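Local coordinates for uncharacterized protein (Escherichia coli UMEA 3162-1, PDB 4X5M) that mediates, as a homodimer, transmembrane sugar transport down a concentration gradient, probably by rocking movements that open a cargo-binding cavity to either side of the membrane in turn, at residues Phe17-Ala20 with Pro21-Ile24; Ile41-Leu44 with Thr45-Ser49; Ile51-Gly54 with Ile55-Asp59; Ser58-Ala61 with Val62-Asn66. All coordinates share one frame; numbering follows the deposited sequence.

Contact 1 of 4, residues Phe17-Ala20 with Pro21-Ile24. With OLB ((2S)-2,3-dihydroxypropyl (9Z)-octadec-9-enoate), chain G.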
loop_
_atom_site.group_PDB
_atom_site.type_symbol
_atom_site.label_atom_id
_atom_site.label_comp_id
_atom_site.label_asym_id
_atom_site.label_seq_id
_atom_site.Cartn_x
_atom_site.Cartn_y
_atom_site.Cartn_z
ATOM N N PHE A 17 1.138 -8.738 1.454
ATOM C CA PHE A 17 2.179 -9.482 2.160
ATOM C C PHE A 17 3.590 -9.076 1.743
ATOM O O PHE A 17 4.570 -9.557 2.312
ATOM C CB PHE A 17 1.985 -10.985 1.949
ATOM C CG PHE A 17 0.721 -11.525 2.560
ATOM C CD1 PHE A 17 0.153 -10.914 3.667
ATOM C CD2 PHE A 17 0.097 -12.641 2.027
ATOM C CE1 PHE A 17 -1.011 -11.407 4.231
ATOM C CE2 PHE A 17 -1.066 -13.138 2.586
ATOM C CZ PHE A 17 -1.621 -12.520 3.690
ATOM N N ALA A 18 3.690 -8.194 0.754
ATOM C CA ALA A 18 4.985 -7.705 0.287
ATOM C C ALA A 18 5.766 -7.039 1.411
ATOM O O ALA A 18 6.925 -7.371 1.655
ATOM C CB ALA A 18 4.806 -6.729 -0.866
ATOM N N PHE A 19 5.122 -6.097 2.091
ATOM C CA PHE A 19 5.776 -5.338 3.152
ATOM C C PHE A 19 5.197 -5.663 4.523
ATOM O O PHE A 19 5.444 -4.950 5.495
ATOM C CB PHE A 19 5.662 -3.840 2.878
ATOM C CG PHE A 19 6.302 -3.413 1.590
ATOM C CD1 PHE A 19 7.670 -3.220 1.514
ATOM C CD2 PHE A 19 5.536 -3.206 0.456
ATOM C CE1 PHE A 19 8.264 -2.828 0.331
ATOM C CE2 PHE A 19 6.123 -2.813 -0.730
ATOM C CZ PHE A 19 7.490 -2.624 -0.793
ATOM N N ALA A 20 4.421 -6.739 4.592
ATOM C CA ALA A 20 3.870 -7.213 5.859
ATOM C C ALA A 20 4.939 -7.532 6.918
ATOM O O ALA A 20 4.725 -7.246 8.095
ATOM C CB ALA A 20 2.984 -8.435 5.623
ATOM N N PRO A 21 6.084 -8.132 6.519
ATOM C CA PRO A 21 7.120 -8.350 7.539
ATOM C C PRO A 21 7.608 -7.072 8.226
ATOM O O PRO A 21 8.084 -7.144 9.359
ATOM C CB PRO A 21 8.257 -8.997 6.743
ATOM C CG PRO A 21 7.567 -9.722 5.656
ATOM C CD PRO A 21 6.414 -8.843 5.267
ATOM N N GLN A 22 7.496 -5.929 7.554
ATOM C CA GLN A 22 7.884 -4.654 8.153
ATOM C C GLN A 22 6.951 -4.270 9.299
ATOM O O GLN A 22 7.403 -3.852 10.366
ATOM C CB GLN A 22 7.905 -3.542 7.099
ATOM C CG GLN A 22 9.045 -3.643 6.096
ATOM C CD GLN A 22 9.220 -2.372 5.286
ATOM O OE1 GLN A 22 8.350 -1.500 5.284
ATOM N NE2 GLN A 22 10.351 -2.256 4.599
ATOM N N SER A 23 5.649 -4.411 9.070
ATOM C CA SER A 23 4.650 -4.110 10.090
ATOM C C SER A 23 4.749 -5.081 11.260
ATOM O O SER A 23 4.654 -4.680 12.420
ATOM C CB SER A 23 3.241 -4.151 9.495
ATOM O OG SER A 23 3.067 -3.133 8.525
ATOM N N ILE A 24 4.940 -6.359 10.944
ATOM C CA ILE A 24 5.083 -7.394 11.961
ATOM C C ILE A 24 6.292 -7.114 12.849
ATOM O O ILE A 24 6.220 -7.239 14.073
ATOM C CB ILE A 24 5.220 -8.794 11.328
ATOM C CG1 ILE A 24 3.942 -9.166 10.573
ATOM C CG2 ILE A 24 5.526 -9.838 12.393
ATOM C CD1 ILE A 24 4.039 -10.473 9.809
HETATM C C1 OLB G . -4.526 -1.131 -0.134
HETATM C C2 OLB G . -3.138 -1.548 0.295
HETATM C C3 OLB G . -2.366 -0.300 0.665
HETATM C C4 OLB G . -1.014 -0.288 -0.024
HETATM C C5 OLB G . -0.650 1.138 -0.402
HETATM O O19 OLB G . -5.016 -0.112 0.310
HETATM O O20 OLB G . -5.242 -1.915 -1.053
HETATM C C21 OLB G . -6.224 -1.195 -1.758
HETATM C C22 OLB G . -6.698 -2.026 -2.926
HETATM O O23 OLB G . -7.978 -2.535 -2.642
HETATM C C24 OLB G . -6.765 -1.161 -4.161
HETATM O O25 OLB G . -5.565 -1.301 -4.886
HETATM C C6 OLB G . 0.665 1.219 -1.155
HETATM C C7 OLB G . 1.821 0.842 -0.245
HETATM C C8 OLB G . 2.792 1.993 -0.000
HETATM C C9 OLB G . 3.928 2.005 -1.011
HETATM C C10 OLB G . 5.083 1.319 -0.845
HETATM C C11 OLB G . 5.340 0.490 0.393
HETATM C C12 OLB G . 5.956 1.345 1.484
HETATM C C13 OLB G . 5.207 1.045 2.765
HETATM C C14 OLB G . 5.272 2.206 3.732
HETATM C C15 OLB G . 4.443 1.843 4.943
HETATM C C16 OLB G . 3.013 1.619 4.501
HETATM C C17 OLB G . 2.429 0.426 5.224
HETATM C C18 OLB G . 1.527 -0.318 4.268
#
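P21 meets the residues before it through its ring: CD lies 3.6 Å from F17 O and is pressed against A20 CB. Having no N-H, the proline nitrogen cannot take up the bond of an ordinary helical turn to F17 O, which suits P21 to a place where one helix stops and another begins. Q22 follows, giving the Pro-Gln pair after which PQ-loop proteins are named. Its N-H bonds F19 O at 3.1 Å, bent to 136° and from above the carbonyl plane. The extended Q22 side chain runs beside that of F19, its CD 4.2 Å from ring atom CD1, and the amide is turned 55° from the ring. With CG beside its backbone N (chi1 -60°), F19 offers one ring face to the bound monoolein, CE2 3.6 Å from OLB C11. S23 is small enough for a buried site, its CB 3.7 Å from A20 O. I24 completes a regular turn by a straight bond from its N to A20 O at 3.0 Å, and lays CG1 beside that oxygen. The break lies between helices 3-17 and 20-29; A20 and S23 touch L72 and V76 of helix 60-86, while F19 meets F43 and Y40 of the second subunit edge-to-face.

Contact 2 of 4, residues Ile41-Leu44 with Thr45-Ser49. With OLB ((2S)-2,3-dihydroxypropyl (9Z)-octadec-9-enoate), chain G.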
loop_
_atom_site.group_PDB
_atom_site.type_symbol
_atom_site.label_atom_id
_atom_site.label_comp_id
_atom_site.label_asym_id
_atom_site.label_seq_id
_atom_site.Cartn_x
_atom_site.Cartn_y
_atom_site.Cartn_z
ATOM N N ILE A 41 -2.658 8.022 9.707
ATOM C CA ILE A 41 -4.055 8.416 9.845
ATOM C C ILE A 41 -4.674 8.620 8.465
ATOM O O ILE A 41 -5.801 8.189 8.209
ATOM C CB ILE A 41 -4.208 9.701 10.685
ATOM C CG1 ILE A 41 -3.797 9.433 12.134
ATOM C CG2 ILE A 41 -5.641 10.207 10.638
ATOM C CD1 ILE A 41 -3.929 10.639 13.040
ATOM N N MET A 42 -3.929 9.270 7.576
ATOM C CA MET A 42 -4.354 9.418 6.188
ATOM C C MET A 42 -4.516 8.054 5.525
ATOM O O MET A 42 -5.493 7.805 4.818
ATOM C CB MET A 42 -3.352 10.262 5.396
ATOM C CG MET A 42 -3.473 11.759 5.600
ATOM S SD MET A 42 -2.382 12.656 4.479
ATOM C CE MET A 42 -2.865 11.944 2.907
ATOM N N PHE A 43 -3.544 7.178 5.763
ATOM C CA PHE A 43 -3.545 5.838 5.187
ATOM C C PHE A 43 -4.748 5.030 5.661
ATOM O O PHE A 43 -5.436 4.399 4.860
ATOM C CB PHE A 43 -2.248 5.108 5.544
ATOM C CG PHE A 43 -2.124 3.747 4.918
ATOM C CD1 PHE A 43 -1.971 3.611 3.550
ATOM C CD2 PHE A 43 -2.144 2.604 5.702
ATOM C CE1 PHE A 43 -1.852 2.362 2.971
ATOM C CE2 PHE A 43 -2.023 1.352 5.131
ATOM C CZ PHE A 43 -1.877 1.232 3.764
ATOM N N LEU A 44 -4.993 5.058 6.968
ATOM C CA LEU A 44 -6.105 4.320 7.558
ATOM C C LEU A 44 -7.451 4.876 7.108
ATOM O O LEU A 44 -8.412 4.126 6.933
ATOM C CB LEU A 44 -6.010 4.341 9.085
ATOM C CG LEU A 44 -4.978 3.387 9.690
ATOM C CD1 LEU A 44 -4.859 3.600 11.188
ATOM C CD2 LEU A 44 -5.355 1.950 9.380
ATOM N N THR A 45 -7.514 6.191 6.923
ATOM C CA THR A 45 -8.719 6.835 6.408
ATOM C C THR A 45 -9.077 6.262 5.041
ATOM O O THR A 45 -10.242 5.981 4.754
ATOM C CB THR A 45 -8.546 8.363 6.301
ATOM O OG1 THR A 45 -8.333 8.915 7.606
ATOM C CG2 THR A 45 -9.780 9.004 5.687
ATOM N N GLY A 46 -8.061 6.079 4.204
ATOM C CA GLY A 46 -8.254 5.496 2.891
ATOM C C GLY A 46 -8.609 4.023 2.957
ATOM O O GLY A 46 -9.451 3.547 2.194
ATOM N N VAL A 47 -7.964 3.299 3.870
ATOM C CA VAL A 47 -8.221 1.871 4.048
ATOM C C VAL A 47 -9.677 1.620 4.424
ATOM O O VAL A 47 -10.333 0.746 3.857
ATOM C CB VAL A 47 -7.301 1.259 5.127
ATOM C CG1 VAL A 47 -7.760 -0.145 5.490
ATOM C CG2 VAL A 47 -5.858 1.239 4.647
ATOM N N ILE A 48 -10.176 2.400 5.379
ATOM C CA ILE A 48 -11.576 2.326 5.781
ATOM C C ILE A 48 -12.494 2.608 4.594
ATOM O O ILE A 48 -13.502 1.928 4.398
ATOM C CB ILE A 48 -11.886 3.319 6.923
ATOM C CG1 ILE A 48 -11.097 2.951 8.182
ATOM C CG2 ILE A 48 -13.375 3.351 7.220
ATOM C CD1 ILE A 48 -11.372 1.554 8.696
ATOM N N SER A 49 -12.125 3.604 3.795
ATOM C CA SER A 49 -12.912 3.980 2.626
ATOM C C SER A 49 -12.904 2.881 1.561
ATOM O O SER A 49 -13.905 2.669 0.876
ATOM C CB SER A 49 -12.396 5.295 2.038
ATOM O OG SER A 49 -12.475 6.347 2.983
HETATM C C1 OLB G . -4.526 -1.131 -0.134
HETATM C C2 OLB G . -3.138 -1.548 0.295
HETATM C C3 OLB G . -2.366 -0.300 0.665
HETATM C C4 OLB G . -1.014 -0.288 -0.024
HETATM C C5 OLB G . -0.650 1.138 -0.402
HETATM O O19 OLB G . -5.016 -0.112 0.310
HETATM O O20 OLB G . -5.242 -1.915 -1.053
HETATM C C21 OLB G . -6.224 -1.195 -1.758
HETATM C C22 OLB G . -6.698 -2.026 -2.926
HETATM O O23 OLB G . -7.978 -2.535 -2.642
HETATM C C24 OLB G . -6.765 -1.161 -4.161
HETATM O O25 OLB G . -5.565 -1.301 -4.886
HETATM C C6 OLB G . 0.665 1.219 -1.155
HETATM C C7 OLB G . 1.821 0.842 -0.245
HETATM C C8 OLB G . 2.792 1.993 -0.000
HETATM C C9 OLB G . 3.928 2.005 -1.011
HETATM C C10 OLB G . 5.083 1.319 -0.845
HETATM C C11 OLB G . 5.340 0.490 0.393
HETATM C C12 OLB G . 5.956 1.345 1.484
HETATM C C13 OLB G . 5.207 1.045 2.765
HETATM C C14 OLB G . 5.272 2.206 3.732
HETATM C C15 OLB G . 4.443 1.843 4.943
HETATM C C16 OLB G . 3.013 1.619 4.501
HETATM C C17 OLB G . 2.429 0.426 5.224
HETATM C C18 OLB G . 1.527 -0.318 4.268
#
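F43 and V47, one turn apart on helix 37-57, join through a phenyl face and a methyl group. From F43 CB the side chain departs with CG anti to the backbone N (chi1 -176°), which tips the ring toward the next turn. CD2 and CE2 then lie under V47 CG2, CE2 at 3.9 Å; the methyl stands over the face, 18° off the ring normal, a CH-pi contact. On the far rim CE1 meets OLB C3 at 3.6 Å, and CZ, the tip, approaches the same carbon to 3.5 Å near the ring plane, with the lipid's terminal C18 also beside it. This is the second transmembrane helix of the PQ-loop repeat, and F43 also touches T69 of helix 60-86 and A18 of the second subunit. An alanine at F43 would be likely to leave V47 CG2 without its aromatic face and the acyl chain without the edge it rests against. Polar side chains on this apolar helix turn back on the backbone. T45 OG1 donates to I41 O at 2.7 Å, while T45 N reaches that oxygen from the other face of its plane at 2.9 Å. One turn on, S49 OG and S49 N grip T45 O in the same fashion, the hydroxyl at 2.9 Å. Hydroxyls that can bond their own helix suit T45 and S49, which pack on F10 of the second subunit.

Contact 3 of 4, residues Ile51-Gly54 with Ile55-Asp59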
loop_
_atom_site.group_PDB
_atom_site.type_symbol
_atom_site.label_atom_id
_atom_site.label_comp_id
_atom_site.label_asym_id
_atom_site.label_seq_id
_atom_site.Cartn_x
_atom_site.Cartn_y
_atom_site.Cartn_z
ATOM N N ILE A 51 -12.724 -0.274 2.259
ATOM C CA ILE A 51 -13.607 -1.290 2.820
ATOM C C ILE A 51 -15.063 -0.966 2.498
ATOM O O ILE A 51 -15.824 -1.840 2.087
ATOM C CB ILE A 51 -13.423 -1.420 4.346
ATOM C CG1 ILE A 51 -12.013 -1.926 4.664
ATOM C CG2 ILE A 51 -14.464 -2.358 4.935
ATOM C CD1 ILE A 51 -11.738 -2.098 6.143
ATOM N N ALA A 52 -15.439 0.297 2.675
ATOM C CA ALA A 52 -16.771 0.756 2.296
ATOM C C ALA A 52 -16.984 0.565 0.800
ATOM O O ALA A 52 -18.048 0.124 0.362
ATOM C CB ALA A 52 -16.965 2.214 2.679
ATOM N N TYR A 53 -15.957 0.897 0.024
ATOM C CA TYR A 53 -15.989 0.738 -1.425
ATOM C C TYR A 53 -16.139 -0.727 -1.814
ATOM O O TYR A 53 -16.940 -1.068 -2.683
ATOM C CB TYR A 53 -14.723 1.321 -2.054
ATOM C CG TYR A 53 -14.727 1.318 -3.566
ATOM C CD1 TYR A 53 -15.638 2.089 -4.273
ATOM C CD2 TYR A 53 -13.813 0.558 -4.286
ATOM C CE1 TYR A 53 -15.648 2.100 -5.653
ATOM C CE2 TYR A 53 -13.813 0.562 -5.671
ATOM C CZ TYR A 53 -14.735 1.337 -6.349
ATOM O OH TYR A 53 -14.753 1.357 -7.723
ATOM N N GLY A 54 -15.359 -1.584 -1.163
ATOM C CA GLY A 54 -15.402 -3.012 -1.421
ATOM C C GLY A 54 -16.763 -3.623 -1.148
ATOM O O GLY A 54 -17.219 -4.497 -1.885
ATOM N N ILE A 55 -17.414 -3.162 -0.084
ATOM C CA ILE A 55 -18.747 -3.640 0.269
ATOM C C ILE A 55 -19.767 -3.188 -0.767
ATOM O O ILE A 55 -20.607 -3.969 -1.217
ATOM C CB ILE A 55 -19.178 -3.140 1.664
ATOM C CG1 ILE A 55 -18.306 -3.771 2.751
ATOM C CG2 ILE A 55 -20.646 -3.452 1.917
ATOM C CD1 ILE A 55 -18.589 -3.242 4.142
ATOM N N MET A 56 -19.680 -1.919 -1.151
ATOM C CA MET A 56 -20.603 -1.351 -2.127
ATOM C C MET A 56 -20.382 -1.919 -3.528
ATOM O O MET A 56 -21.269 -1.849 -4.379
ATOM C CB MET A 56 -20.471 0.176 -2.148
ATOM C CG MET A 56 -21.019 0.857 -0.901
ATOM S SD MET A 56 -20.344 2.499 -0.559
ATOM C CE MET A 56 -19.084 2.662 -1.818
ATOM N N ARG A 57 -19.197 -2.480 -3.760
ATOM C CA ARG A 57 -18.847 -3.052 -5.059
ATOM C C ARG A 57 -18.980 -4.571 -5.088
ATOM O O ARG A 57 -18.851 -5.187 -6.148
ATOM C CB ARG A 57 -17.415 -2.664 -5.443
ATOM C CG ARG A 57 -17.253 -1.228 -5.905
ATOM C CD ARG A 57 -17.683 -1.067 -7.351
ATOM N NE ARG A 57 -16.805 -1.789 -8.266
ATOM C CZ ARG A 57 -16.928 -1.768 -9.589
ATOM N NH1 ARG A 57 -17.895 -1.059 -10.154
ATOM N NH2 ARG A 57 -16.084 -2.454 -10.347
ATOM N N SER A 58 -19.243 -5.161 -3.923
ATOM C CA SER A 58 -19.242 -6.614 -3.756
ATOM C C SER A 58 -17.920 -7.189 -4.258
ATOM O O SER A 58 -17.893 -8.158 -5.020
ATOM C CB SER A 58 -20.425 -7.257 -4.486
ATOM O OG SER A 58 -21.658 -6.787 -3.969
ATOM N N ASP A 59 -16.828 -6.567 -3.826
ATOM C CA ASP A 59 -15.488 -6.938 -4.256
ATOM C C ASP A 59 -14.703 -7.515 -3.085
ATOM O O ASP A 59 -14.145 -6.773 -2.277
ATOM C CB ASP A 59 -14.767 -5.719 -4.841
ATOM C CG ASP A 59 -13.551 -6.094 -5.665
ATOM O OD1 ASP A 59 -12.833 -7.043 -5.289
ATOM O OD2 ASP A 59 -13.313 -5.433 -6.698
#
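Helix 37-57 runs from I51-G54 into I55-D59 and ends there in a Schellman motif: D59 N bonds G54 O at 2.9 Å, almost straight at 175°, while S58 N makes a weak bond to I55 O. S58 takes the positive phi (53°) that turns the chain out of the helix. G54 suits this end, since a CB there would sit close to D59 O. The Y53 and R57 side chains run alongside each other. R57 CG stands over the phenol face, 3.7 Å from the ring centroid, a CH-pi contact set up by the first torsion, which puts CG beside the backbone N. The bends at chi2 and chi3 bring the guanidinium nearly parallel to the ring, 4° apart, with Y53 OH over its face. That hydroxyl is hydrogen-bonded to D59 of the second subunit, so the pair lies at the dimer interface; R57 O likewise bonds R57 NH2 of the other chain. A leucine in place of Y53 would probably leave that aspartate without its hydroxyl mate and R57 without the flat surface steadying its chain. M56 SD lies 3.4 Å from A52 O, and the bend at the chain's end brings CE to 4.3 Å from Y53 CD1.

Contact 4 of 4, residues Ser58-Ala61 with Val62-Asn66. With OLB ((2S)-2,3-dihydroxypropyl (9Z)-octadec-9-enoate), chain G; OLA (oleic acid), chain F.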
loop_
_atom_site.group_PDB
_atom_site.type_symbol
_atom_site.label_atom_id
_atom_site.label_comp_id
_atom_site.label_asym_id
_atom_site.label_seq_id
_atom_site.Cartn_x
_atom_site.Cartn_y
_atom_site.Cartn_z
ATOM N N SER A 58 -19.243 -5.161 -3.923
ATOM C CA SER A 58 -19.242 -6.614 -3.756
ATOM C C SER A 58 -17.920 -7.189 -4.258
ATOM O O SER A 58 -17.893 -8.158 -5.020
ATOM C CB SER A 58 -20.425 -7.257 -4.486
ATOM O OG SER A 58 -21.658 -6.787 -3.969
ATOM N N ASP A 59 -16.828 -6.567 -3.826
ATOM C CA ASP A 59 -15.488 -6.938 -4.256
ATOM C C ASP A 59 -14.703 -7.515 -3.085
ATOM O O ASP A 59 -14.145 -6.773 -2.277
ATOM C CB ASP A 59 -14.767 -5.719 -4.841
ATOM C CG ASP A 59 -13.551 -6.094 -5.665
ATOM O OD1 ASP A 59 -12.833 -7.043 -5.289
ATOM O OD2 ASP A 59 -13.313 -5.433 -6.698
ATOM N N PHE A 60 -14.658 -8.841 -2.998
ATOM C CA PHE A 60 -14.000 -9.498 -1.875
ATOM C C PHE A 60 -12.484 -9.348 -1.939
ATOM O O PHE A 60 -11.808 -9.397 -0.913
ATOM C CB PHE A 60 -14.375 -10.980 -1.817
ATOM C CG PHE A 60 -13.842 -11.687 -0.603
ATOM C CD1 PHE A 60 -14.444 -11.516 0.633
ATOM C CD2 PHE A 60 -12.734 -12.513 -0.696
ATOM C CE1 PHE A 60 -13.954 -12.158 1.755
ATOM C CE2 PHE A 60 -12.239 -13.159 0.423
ATOM C CZ PHE A 60 -12.849 -12.981 1.650
ATOM N N ALA A 61 -11.953 -9.168 -3.145
ATOM C CA ALA A 61 -10.521 -8.959 -3.321
ATOM C C ALA A 61 -10.093 -7.651 -2.665
ATOM O O ALA A 61 -9.132 -7.613 -1.899
ATOM C CB ALA A 61 -10.156 -8.961 -4.795
ATOM N N VAL A 62 -10.820 -6.581 -2.972
ATOM C CA VAL A 62 -10.570 -5.278 -2.370
ATOM C C VAL A 62 -10.825 -5.330 -0.867
ATOM O O VAL A 62 -10.065 -4.770 -0.076
ATOM C CB VAL A 62 -11.452 -4.186 -3.012
ATOM C CG1 VAL A 62 -11.373 -2.888 -2.222
ATOM C CG2 VAL A 62 -11.044 -3.962 -4.463
ATOM N N LEU A 63 -11.894 -6.023 -0.486
ATOM C CA LEU A 63 -12.282 -6.151 0.915
ATOM C C LEU A 63 -11.200 -6.799 1.774
ATOM O O LEU A 63 -10.711 -6.187 2.724
ATOM C CB LEU A 63 -13.580 -6.952 1.036
ATOM C CG LEU A 63 -14.861 -6.135 1.203
ATOM C CD1 LEU A 63 -16.072 -7.047 1.336
ATOM C CD2 LEU A 63 -14.746 -5.215 2.410
ATOM N N ILE A 64 -10.829 -8.032 1.441
ATOM C CA ILE A 64 -9.882 -8.784 2.259
ATOM C C ILE A 64 -8.498 -8.136 2.259
ATOM O O ILE A 64 -7.764 -8.233 3.241
ATOM C CB ILE A 64 -9.770 -10.261 1.792
ATOM C CG1 ILE A 64 -9.051 -11.107 2.846
ATOM C CG2 ILE A 64 -9.074 -10.364 0.438
ATOM C CD1 ILE A 64 -8.898 -12.564 2.460
ATOM N N ALA A 65 -8.152 -7.457 1.170
ATOM C CA ALA A 65 -6.859 -6.792 1.068
ATOM C C ALA A 65 -6.736 -5.686 2.110
ATOM O O ALA A 65 -5.720 -5.572 2.797
ATOM C CB ALA A 65 -6.659 -6.228 -0.330
ATOM N N ASN A 66 -7.787 -4.883 2.229
ATOM C CA ASN A 66 -7.774 -3.734 3.124
ATOM C C ASN A 66 -8.124 -4.084 4.567
ATOM O O ASN A 66 -7.730 -3.377 5.491
ATOM C CB ASN A 66 -8.728 -2.661 2.604
ATOM C CG ASN A 66 -8.196 -1.969 1.365
ATOM O OD1 ASN A 66 -7.433 -1.008 1.458
ATOM N ND2 ASN A 66 -8.598 -2.453 0.196
HETATM C C1 OLB G . -4.526 -1.131 -0.134
HETATM C C2 OLB G . -3.138 -1.548 0.295
HETATM C C3 OLB G . -2.366 -0.300 0.665
HETATM C C4 OLB G . -1.014 -0.288 -0.024
HETATM C C5 OLB G . -0.650 1.138 -0.402
HETATM O O19 OLB G . -5.016 -0.112 0.310
HETATM O O20 OLB G . -5.242 -1.915 -1.053
HETATM C C21 OLB G . -6.224 -1.195 -1.758
HETATM C C22 OLB G . -6.698 -2.026 -2.926
HETATM O O23 OLB G . -7.978 -2.535 -2.642
HETATM C C24 OLB G . -6.765 -1.161 -4.161
HETATM O O25 OLB G . -5.565 -1.301 -4.886
HETATM C C6 OLB G . 0.665 1.219 -1.155
HETATM C C7 OLB G . 1.821 0.842 -0.245
HETATM C C8 OLB G . 2.792 1.993 -0.000
HETATM C C9 OLB G . 3.928 2.005 -1.011
HETATM C C10 OLB G . 5.083 1.319 -0.845
HETATM C C11 OLB G . 5.340 0.490 0.393
HETATM C C12 OLB G . 5.956 1.345 1.484
HETATM C C13 OLB G . 5.207 1.045 2.765
HETATM C C14 OLB G . 5.272 2.206 3.732
HETATM C C15 OLB G . 4.443 1.843 4.943
HETATM C C16 OLB G . 3.013 1.619 4.501
HETATM C C17 OLB G . 2.429 0.426 5.224
HETATM C C18 OLB G . 1.527 -0.318 4.268
HETATM C C12 OLA F . -5.964 -16.857 -1.451
HETATM C C13 OLA F . -5.001 -15.723 -1.179
HETATM C C14 OLA F . -5.721 -14.633 -0.417
HETATM C C15 OLA F . -4.866 -13.386 -0.394
HETATM C C16 OLA F . -5.700 -12.230 0.112
HETATM C C17 OLA F . -5.274 -11.884 1.521
HETATM C C18 OLA F . -4.273 -10.752 1.473
#
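D59 and V62 meet in two ways. V62 N donates to D59 OD1 at 3.1 Å, nearly straight at 168°, though from above the carboxylate plane, and V62 CG2 rests 3.5 Å from D59 CG. F60 and I64, a turn apart, lie at the lipid-facing surface: the ring takes I64 CB over one face, and CE2 is 4.0 Å from CD1 of I64. That methyl continues outward to C17 of an oleic acid at 3.8 Å, so both apolar residues suit their place. A small A61 packs on Y53 of the second subunit. Further along, N66 bends back with CG beside its own backbone N (chi1 -72°), and its ND2 bonds V62 O at 2.8 Å in the plane of the amide. N66 N reaches V62 O from the opposite face, so the oxygen is gripped twice; the ND2 bond fixes the turn of the amide, and ND2 also bonds O23 of the monoolein at 2.9 Å. W50 of helix 37-57 borders V62 and N66. Y53 OH of the second subunit also holds D59 OD1. An aspartate whose side chain takes up a first-turn N-H is a helix N-cap, here opening the third transmembrane helix.

How the contacts relate
Contact 4 is largely buried, whereas contacts 1, 2 and 3 each mix buried residues with others on the surface. Contacts 2 and 3 follow one another on helix 37-57, the first in regular helix, the second at its end. Contact 4 begins where contact 3 closes, sharing S58 and D59, so one short turn ends one helix and caps the next; L63 then packs back on I51, G54 and I55. V47 of contact 2 likewise touches N66 of contact 4. Contact 1 stands apart, at a break rather than an end. Monoolein links contacts 1, 2 and 4, meeting rings in the first two and an amide in the last, while all four reach the second subunit.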